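Local coordinates for putative immunoglobulin-blocking virulence protein (Mycoplasma mycoides subsp. capri, PDB 7ADK) that probably blocks host immunoglobulins and so helps the mycoplasma evade antibodies, at residues A141-P146 / N173-V178; P166-T171 / E595-L600. All coordinates share one frame; numbering follows the deposited sequence.

Contact 1: residues A141-P146 / N173-V178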
ATOM      1  N   ALA A 141      49.553 -21.178  19.517  1.00105.53           N
ATOM      2  CA  ALA A 141      48.943 -20.106  18.733  1.00105.53           C
ATOM      3  C   ALA A 141      49.509 -18.708  19.043  1.00105.53           C
ATOM      4  O   ALA A 141      49.840 -18.373  20.183  1.00105.53           O
ATOM      5  CB  ALA A 141      47.437 -20.130  18.964  1.00105.53           C
ATOM      6  N   GLU A 142      49.571 -17.865  18.023  1.00103.64           N
ATOM      7  CA  GLU A 142      49.870 -16.444  18.152  1.00103.64           C
ATOM      8  C   GLU A 142      48.584 -15.689  18.529  1.00103.64           C
ATOM      9  O   GLU A 142      47.599 -15.749  17.802  1.00103.64           O
ATOM     10  CB  GLU A 142      50.511 -15.925  16.855  1.00103.64           C
ATOM     11  CG  GLU A 142      51.978 -16.375  16.712  1.00103.64           C
ATOM     12  CD  GLU A 142      52.180 -17.861  16.365  1.00103.64           C
ATOM     13  OE1 GLU A 142      51.608 -18.355  15.373  1.00103.64           O
ATOM     14  OE2 GLU A 142      52.936 -18.550  17.075  1.00103.64           O
ATOM     15  N   ILE A 143      48.586 -15.001  19.674  1.00102.86           N
ATOM     16  CA  ILE A 143      47.421 -14.325  20.272  1.00102.86           C
ATOM     17  C   ILE A 143      47.750 -12.857  20.557  1.00102.86           C
ATOM     18  O   ILE A 143      48.831 -12.559  21.066  1.00102.86           O
ATOM     19  CB  ILE A 143      46.972 -15.030  21.576  1.00102.86           C
ATOM     20  CG1 ILE A 143      46.647 -16.528  21.415  1.00102.86           C
ATOM     21  CG2 ILE A 143      45.793 -14.316  22.253  1.00102.86           C
ATOM     22  CD1 ILE A 143      45.472 -16.863  20.506  1.00102.86           C
ATOM     23  N   GLU A 144      46.801 -11.956  20.308  1.00101.08           N
ATOM     24  CA  GLU A 144      46.924 -10.512  20.555  1.00101.08           C
ATOM     25  C   GLU A 144      45.751  -9.972  21.381  1.00101.08           C
ATOM     26  O   GLU A 144      44.625 -10.454  21.264  1.00101.08           O
ATOM     27  CB  GLU A 144      47.006  -9.762  19.219  1.00101.08           C
ATOM     28  CG  GLU A 144      48.202 -10.166  18.345  1.00101.08           C
ATOM     29  CD  GLU A 144      49.577  -9.912  18.981  1.00101.08           C
ATOM     30  OE1 GLU A 144      50.506 -10.725  18.779  1.00101.08           O
ATOM     31  OE2 GLU A 144      49.778  -8.868  19.639  1.00101.08           O
ATOM     32  N   GLY A 145      45.994  -8.961  22.214  1.00 91.61           N
ATOM     33  CA  GLY A 145      44.936  -8.206  22.889  1.00 91.61           C
ATOM     34  C   GLY A 145      44.226  -7.239  21.934  1.00 91.61           C
ATOM     35  O   GLY A 145      44.871  -6.709  21.023  1.00 91.61           O
ATOM     36  N   PRO A 146      42.925  -6.958  22.120  1.00 87.27           N
ATOM     37  CA  PRO A 146      42.184  -6.072  21.232  1.00 87.27           C
ATOM     38  C   PRO A 146      42.596  -4.602  21.436  1.00 87.27           C
ATOM     39  O   PRO A 146      42.591  -4.126  22.577  1.00 87.27           O
ATOM     40  CB  PRO A 146      40.714  -6.311  21.560  1.00 87.27           C
ATOM     41  CG  PRO A 146      40.728  -6.741  23.020  1.00 87.27           C
ATOM     42  CD  PRO A 146      42.061  -7.460  23.175  1.00 87.27           C
ATOM     43  N   ASN A 173      40.308 -11.240  23.008  1.00 87.66           N
ATOM     44  CA  ASN A 173      41.555 -11.380  22.257  1.00 87.66           C
ATOM     45  C   ASN A 173      41.362 -11.933  20.834  1.00 87.66           C
ATOM     46  O   ASN A 173      40.346 -12.557  20.519  1.00 87.66           O
ATOM     47  CB  ASN A 173      42.507 -12.262  23.097  1.00 87.66           C
ATOM     48  CG  ASN A 173      42.657 -11.796  24.535  1.00 87.66           C
ATOM     49  OD1 ASN A 173      41.814 -12.057  25.373  1.00 87.66           O
ATOM     50  ND2 ASN A 173      43.696 -11.093  24.878  1.00 87.66           N
ATOM     51  N   LYS A 174      42.372 -11.742  19.978  1.00 91.06           N
ATOM     52  CA  LYS A 174      42.424 -12.198  18.578  1.00 91.06           C
ATOM     53  C   LYS A 174      43.407 -13.366  18.416  1.00 91.06           C
ATOM     54  O   LYS A 174      44.462 -13.366  19.041  1.00 91.06           O
ATOM     55  CB  LYS A 174      42.828 -10.991  17.711  1.00 91.06           C
ATOM     56  CG  LYS A 174      42.647 -11.144  16.194  1.00 91.06           C
ATOM     57  CD  LYS A 174      41.176 -11.084  15.753  1.00 91.06           C
ATOM     58  CE  LYS A 174      41.087 -10.961  14.231  1.00 91.06           C
ATOM     59  NZ  LYS A 174      39.707 -10.729  13.745  1.00 91.06           N
ATOM     60  N   ILE A 175      43.082 -14.347  17.571  1.00 91.95           N
ATOM     61  CA  ILE A 175      44.012 -15.400  17.125  1.00 91.95           C
ATOM     62  C   ILE A 175      44.603 -15.004  15.765  1.00 91.95           C
ATOM     63  O   ILE A 175      43.878 -14.960  14.773  1.00 91.95           O
ATOM     64  CB  ILE A 175      43.291 -16.769  17.029  1.00 91.95           C
ATOM     65  CG1 ILE A 175      42.729 -17.280  18.375  1.00 91.95           C
ATOM     66  CG2 ILE A 175      44.241 -17.828  16.459  1.00 91.95           C
ATOM     67  CD1 ILE A 175      41.540 -18.233  18.216  1.00 91.95           C
ATOM     68  N   LEU A 176      45.908 -14.739  15.690  1.00 96.05           N
ATOM     69  CA  LEU A 176      46.566 -14.407  14.421  1.00 96.05           C
ATOM     70  C   LEU A 176      46.948 -15.641  13.607  1.00 96.05           C
ATOM     71  O   LEU A 176      46.869 -15.627  12.379  1.00 96.05           O
ATOM     72  CB  LEU A 176      47.824 -13.562  14.654  1.00 96.05           C
ATOM     73  CG  LEU A 176      47.632 -12.196  15.316  1.00 96.05           C
ATOM     74  CD1 LEU A 176      48.935 -11.423  15.128  1.00 96.05           C
ATOM     75  CD2 LEU A 176      46.499 -11.370  14.722  1.00 96.05           C
ATOM     76  N   SER A 177      47.400 -16.705  14.268  1.00 98.03           N
ATOM     77  CA  SER A 177      47.760 -17.982  13.645  1.00 98.03           C
ATOM     78  C   SER A 177      47.733 -19.139  14.642  1.00 98.03           C
ATOM     79  O   SER A 177      47.982 -18.957  15.829  1.00 98.03           O
ATOM     80  CB  SER A 177      49.154 -17.900  13.034  1.00 98.03           C
ATOM     81  OG  SER A 177      49.159 -17.134  11.861  1.00 98.03           O
ATOM     82  N   VAL A 178      47.478 -20.347  14.148  1.00 97.75           N
ATOM     83  CA  VAL A 178      47.423 -21.602  14.905  1.00 97.75           C
ATOM     84  C   VAL A 178      48.308 -22.642  14.229  1.00 97.75           C
ATOM     85  O   VAL A 178      48.192 -22.862  13.021  1.00 97.75           O
ATOM     86  CB  VAL A 178      45.967 -22.092  14.985  1.00 97.75           C
ATOM     87  CG1 VAL A 178      45.839 -23.437  15.680  1.00 97.75           C
ATOM     88  CG2 VAL A 178      45.110 -21.097  15.754  1.00 97.75           C
TER

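Contact 2: residues P166-T171 / E595-L600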
ATOM      1  N   PRO A 166      33.383   5.147  28.296  1.00 72.05           N
ATOM      2  CA  PRO A 166      33.731   4.813  26.922  1.00 72.05           C
ATOM      3  C   PRO A 166      33.362   3.362  26.598  1.00 72.05           C
ATOM      4  O   PRO A 166      33.870   2.416  27.199  1.00 72.05           O
ATOM      5  CB  PRO A 166      35.233   5.084  26.807  1.00 72.05           C
ATOM      6  CG  PRO A 166      35.738   4.881  28.231  1.00 72.05           C
ATOM      7  CD  PRO A 166      34.572   5.336  29.101  1.00 72.05           C
ATOM      8  N   TYR A 167      32.495   3.169  25.611  1.00 68.69           N
ATOM      9  CA  TYR A 167      32.124   1.836  25.127  1.00 68.69           C
ATOM     10  C   TYR A 167      33.306   1.139  24.422  1.00 68.69           C
ATOM     11  O   TYR A 167      34.119   1.809  23.788  1.00 68.69           O
ATOM     12  CB  TYR A 167      30.917   1.991  24.202  1.00 68.69           C
ATOM     13  CG  TYR A 167      30.253   0.699  23.766  1.00 68.69           C
ATOM     14  CD1 TYR A 167      30.704  -0.001  22.631  1.00 68.69           C
ATOM     15  CD2 TYR A 167      29.148   0.220  24.484  1.00 68.69           C
ATOM     16  CE1 TYR A 167      30.068  -1.193  22.238  1.00 68.69           C
ATOM     17  CE2 TYR A 167      28.507  -0.968  24.093  1.00 68.69           C
ATOM     18  CZ  TYR A 167      28.963  -1.675  22.965  1.00 68.69           C
ATOM     19  OH  TYR A 167      28.340  -2.817  22.580  1.00 68.69           O
ATOM     20  N   GLN A 168      33.401  -0.196  24.480  1.00 74.05           N
ATOM     21  CA  GLN A 168      34.290  -0.968  23.606  1.00 74.05           C
ATOM     22  C   GLN A 168      33.636  -2.239  23.051  1.00 74.05           C
ATOM     23  O   GLN A 168      32.966  -2.982  23.767  1.00 74.05           O
ATOM     24  CB  GLN A 168      35.647  -1.185  24.278  1.00 74.05           C
ATOM     25  CG  GLN A 168      36.529  -2.155  23.489  1.00 74.05           C
ATOM     26  CD  GLN A 168      38.013  -2.023  23.739  1.00 74.05           C
ATOM     27  OE1 GLN A 168      38.533  -0.998  24.121  1.00 74.05           O
ATOM     28  NE2 GLN A 168      38.762  -3.038  23.442  1.00 74.05           N
ATOM     29  N   ASN A 169      33.828  -2.463  21.752  1.00 73.95           N
ATOM     30  CA  ASN A 169      33.204  -3.516  20.968  1.00 73.95           C
ATOM     31  C   ASN A 169      33.986  -4.844  21.045  1.00 73.95           C
ATOM     32  O   ASN A 169      33.415  -5.854  21.448  1.00 73.95           O
ATOM     33  CB  ASN A 169      33.031  -2.990  19.532  1.00 73.95           C
ATOM     34  CG  ASN A 169      31.826  -3.603  18.847  1.00 73.95           C
ATOM     35  OD1 ASN A 169      31.656  -4.803  18.794  1.00 73.95           O
ATOM     36  ND2 ASN A 169      30.915  -2.811  18.346  1.00 73.95           N
ATOM     37  N   HIS A 170      35.286  -4.869  20.728  1.00 78.02           N
ATOM     38  CA  HIS A 170      36.110  -6.072  20.910  1.00 78.02           C
ATOM     39  C   HIS A 170      36.563  -6.209  22.362  1.00 78.02           C
ATOM     40  O   HIS A 170      37.593  -5.697  22.792  1.00 78.02           O
ATOM     41  CB  HIS A 170      37.269  -6.156  19.913  1.00 78.02           C
ATOM     42  CG  HIS A 170      36.867  -6.565  18.516  1.00 78.02           C
ATOM     43  ND1 HIS A 170      35.614  -7.040  18.110  1.00 78.02           N
ATOM     44  CD2 HIS A 170      37.717  -6.632  17.455  1.00 78.02           C
ATOM     45  CE1 HIS A 170      35.734  -7.338  16.808  1.00 78.02           C
ATOM     46  NE2 HIS A 170      36.985  -7.098  16.391  1.00 78.02           N
ATOM     47  N   THR A 171      35.752  -6.934  23.122  1.00 79.05           N
ATOM     48  CA  THR A 171      35.974  -7.331  24.516  1.00 79.05           C
ATOM     49  C   THR A 171      37.002  -8.444  24.705  1.00 79.05           C
ATOM     50  O   THR A 171      37.491  -8.611  25.815  1.00 79.05           O
ATOM     51  CB  THR A 171      34.656  -7.825  25.113  1.00 79.05           C
ATOM     52  OG1 THR A 171      34.104  -8.794  24.282  1.00 79.05           O
ATOM     53  CG2 THR A 171      33.626  -6.727  25.245  1.00 79.05           C
ATOM     54  N   GLU A 595      37.500  -4.537  13.054  1.00 72.84           N
ATOM     55  CA  GLU A 595      38.045  -3.933  14.285  1.00 72.84           C
ATOM     56  C   GLU A 595      37.362  -2.592  14.652  1.00 72.84           C
ATOM     57  O   GLU A 595      37.927  -1.520  14.437  1.00 72.84           O
ATOM     58  CB  GLU A 595      39.580  -3.835  14.174  1.00 72.84           C
ATOM     59  CG  GLU A 595      40.157  -3.174  12.915  1.00 72.84           C
ATOM     60  CD  GLU A 595      41.587  -3.661  12.619  1.00 72.84           C
ATOM     61  OE1 GLU A 595      42.428  -3.653  13.529  1.00 72.84           O
ATOM     62  OE2 GLU A 595      41.893  -4.020  11.464  1.00 72.84           O
ATOM     63  N   PRO A 596      36.130  -2.621  15.207  1.00 68.26           N
ATOM     64  CA  PRO A 596      35.252  -1.447  15.385  1.00 68.26           C
ATOM     65  C   PRO A 596      35.778  -0.286  16.219  1.00 68.26           C
ATOM     66  O   PRO A 596      35.332   0.844  16.064  1.00 68.26           O
ATOM     67  CB  PRO A 596      33.964  -1.965  16.024  1.00 68.26           C
ATOM     68  CG  PRO A 596      33.946  -3.416  15.580  1.00 68.26           C
ATOM     69  CD  PRO A 596      35.405  -3.827  15.561  1.00 68.26           C
ATOM     70  N   ASP A 597      36.706  -0.575  17.116  1.00 72.46           N
ATOM     71  CA  ASP A 597      37.302   0.364  18.057  1.00 72.46           C
ATOM     72  C   ASP A 597      38.525   1.106  17.490  1.00 72.46           C
ATOM     73  O   ASP A 597      38.817   2.220  17.916  1.00 72.46           O
ATOM     74  CB  ASP A 597      37.678  -0.431  19.310  1.00 72.46           C
ATOM     75  CG  ASP A 597      36.492  -1.223  19.864  1.00 72.46           C
ATOM     76  OD1 ASP A 597      35.543  -0.595  20.378  1.00 72.46           O
ATOM     77  OD2 ASP A 597      36.512  -2.468  19.784  1.00 72.46           O
ATOM     78  N   LYS A 598      39.241   0.503  16.534  1.00 72.05           N
ATOM     79  CA  LYS A 598      40.439   1.071  15.896  1.00 72.05           C
ATOM     80  C   LYS A 598      40.095   1.751  14.578  1.00 72.05           C
ATOM     81  O   LYS A 598      40.175   2.972  14.463  1.00 72.05           O
ATOM     82  CB  LYS A 598      41.535  -0.001  15.728  1.00 72.05           C
ATOM     83  CG  LYS A 598      42.830   0.560  15.123  1.00 72.05           C
ATOM     84  CD  LYS A 598      43.910  -0.507  14.967  1.00 72.05           C
ATOM     85  CE  LYS A 598      45.180   0.052  14.337  1.00 72.05           C
ATOM     86  NZ  LYS A 598      46.241  -0.947  14.221  1.00 72.05           N
ATOM     87  N   LYS A 599      39.725   0.958  13.569  1.00 69.99           N
ATOM     88  CA  LYS A 599      39.470   1.419  12.198  1.00 69.99           C
ATOM     89  C   LYS A 599      38.009   1.819  12.036  1.00 69.99           C
ATOM     90  O   LYS A 599      37.246   1.150  11.349  1.00 69.99           O
ATOM     91  CB  LYS A 599      39.887   0.349  11.176  1.00 69.99           C
ATOM     92  CG  LYS A 599      41.386   0.060  11.150  1.00 69.99           C
ATOM     93  CD  LYS A 599      41.699  -0.925  10.030  1.00 69.99           C
ATOM     94  CE  LYS A 599      43.179  -1.294   9.985  1.00 69.99           C
ATOM     95  NZ  LYS A 599      43.376  -2.667   9.490  1.00 69.99           N
ATOM     96  N   LEU A 600      37.608   2.929  12.640  1.00 67.27           N
ATOM     97  CA  LEU A 600      36.247   3.469  12.572  1.00 67.27           C
ATOM     98  C   LEU A 600      35.736   3.572  11.124  1.00 67.27           C
ATOM     99  O   LEU A 600      34.565   3.306  10.875  1.00 67.27           O
ATOM    100  CB  LEU A 600      36.206   4.832  13.274  1.00 67.27           C
ATOM    101  CG  LEU A 600      36.021   4.796  14.788  1.00 67.27           C
ATOM    102  CD1 LEU A 600      36.966   3.886  15.536  1.00 67.27           C
ATOM    103  CD2 LEU A 600      36.228   6.185  15.337  1.00 67.27           C
TER

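Contact 1: residues A141-P146 / N173-V178
Asn173 meets the end of strand 138-144: its CB faces Glu144 O and touches the Ile143 CG2 branch at 4.0 Å, the two side chains crossing at about a right angle, while Asn173 ND2 passes Gly145 CA. Lys174 then begins an antiparallel strand, paired with Glu144 by two nearly straight bonds in the carbonyl planes: Lys174 N to Glu144 O at 2.9 Å (170°) and Glu144 N to Lys174 O at 3.0 Å. The next residue, Ile175, forms a non-hydrogen-bonded pair with Ile143. The two isoleucines lie side by side and point the same way, with Ile175 CG1 against Ile143 CD1 at 3.5 Å. Leu176 breaks the regularity. It is the extra residue of a beta bulge, because Leu176 N donates a hydrogen bond to Glu142 O (2.9 Å) and Glu142 N in turn binds Ser177 O (2.9 Å), so Glu142 stands opposite two residues. The bulge points Leu176 CB toward the other strand, and CD1 reaches Glu144 CG at 3.5 Å; chi1 of Glu144 (-60°, CG anti to its carbonyl carbon) sets CG against that methyl. Beyond CG the chain bends at chi2, and its carboxylate forms a salt bridge with Arg128. Ser177 CB lies beside Glu142 OE1, and its OG bonds back to Leu176 O. Val178 ends the run with CG2 against Ala141 CB, at 4.1 Å. Strand 138-144 is the middle of a three-stranded antiparallel sheet, with 130-133 on its far side; Ile132 of that strand touches Ala141, Ile143 and Ile175, and the backbone of Val178 bonds to Glu308 at the end of helix 301-308.

Contact 2: residues P166-T171 / E595-L600
The imidazole of His170 carries Pro596 on one face: Pro596 CD sits over the ring, 3.8 Å from its centroid and 16° off the normal, a CH-pi contact shifted toward the NE2-CE1 side, with the two side chains crossing at about a right angle. His170 NE2 is tied separately to Leu594 O, just ahead of residues 595-600, which helps fix the ring's rotation. One residue earlier, Asn169 also meets the Pro596 ring, CB to CB at 3.8 Å. The polar centre is the carboxylate of Asp597, which takes two consecutive backbone N-H groups. Its OD1 accepts from Asn169 N and its OD2 from His170 N, each at 2.9 Å, nearly straight and on the syn lone pair; chi1 of Asp597 (-53°, CG anti to its carbonyl carbon) brings CG up to the loop, 3.5 Å from Asn169 N. This bidentate carboxylate-to-backbone bonding joins two irregular loops, the one that leads into strand 174-178 and the one between helix 567-579 and strand 608-610. Asn582 ND2 gives Asp597 OD1 a second donor, and Asn169 ND2 returns a bond to Asn582 O. Gln168 crosses the same carboxylate at about a right angle, its CG 3.6 Å from Asp597 OD1, and extends until its NE2 reaches His170 O at 3.0 Å, bridging back to its own loop. Helix 339-351 also holds this loop: Arg343 bonds to Asn169 OD1 and Arg346 to Gln168 O.

Overall arrangement
From the N terminus the chain runs through strand 138-144, the helix 153-157 and the loop 166-171 before it returns as strand 174-178. Contact 1 therefore closes a short excursion of 26 residues, and the loop of contact 2 lies within that excursion. Contact 2 itself spans more than 420 residues, because its partner follows helix 567-579, so the two contacts cross along the chain instead of nesting. Their centres are about 16 Å apart, and they meet directly where Pro146 CG packs on His170 O at 3.3 Å. Together they link the small N-terminal sheet to the loop ahead of strand 608-610 in the parallel sheet.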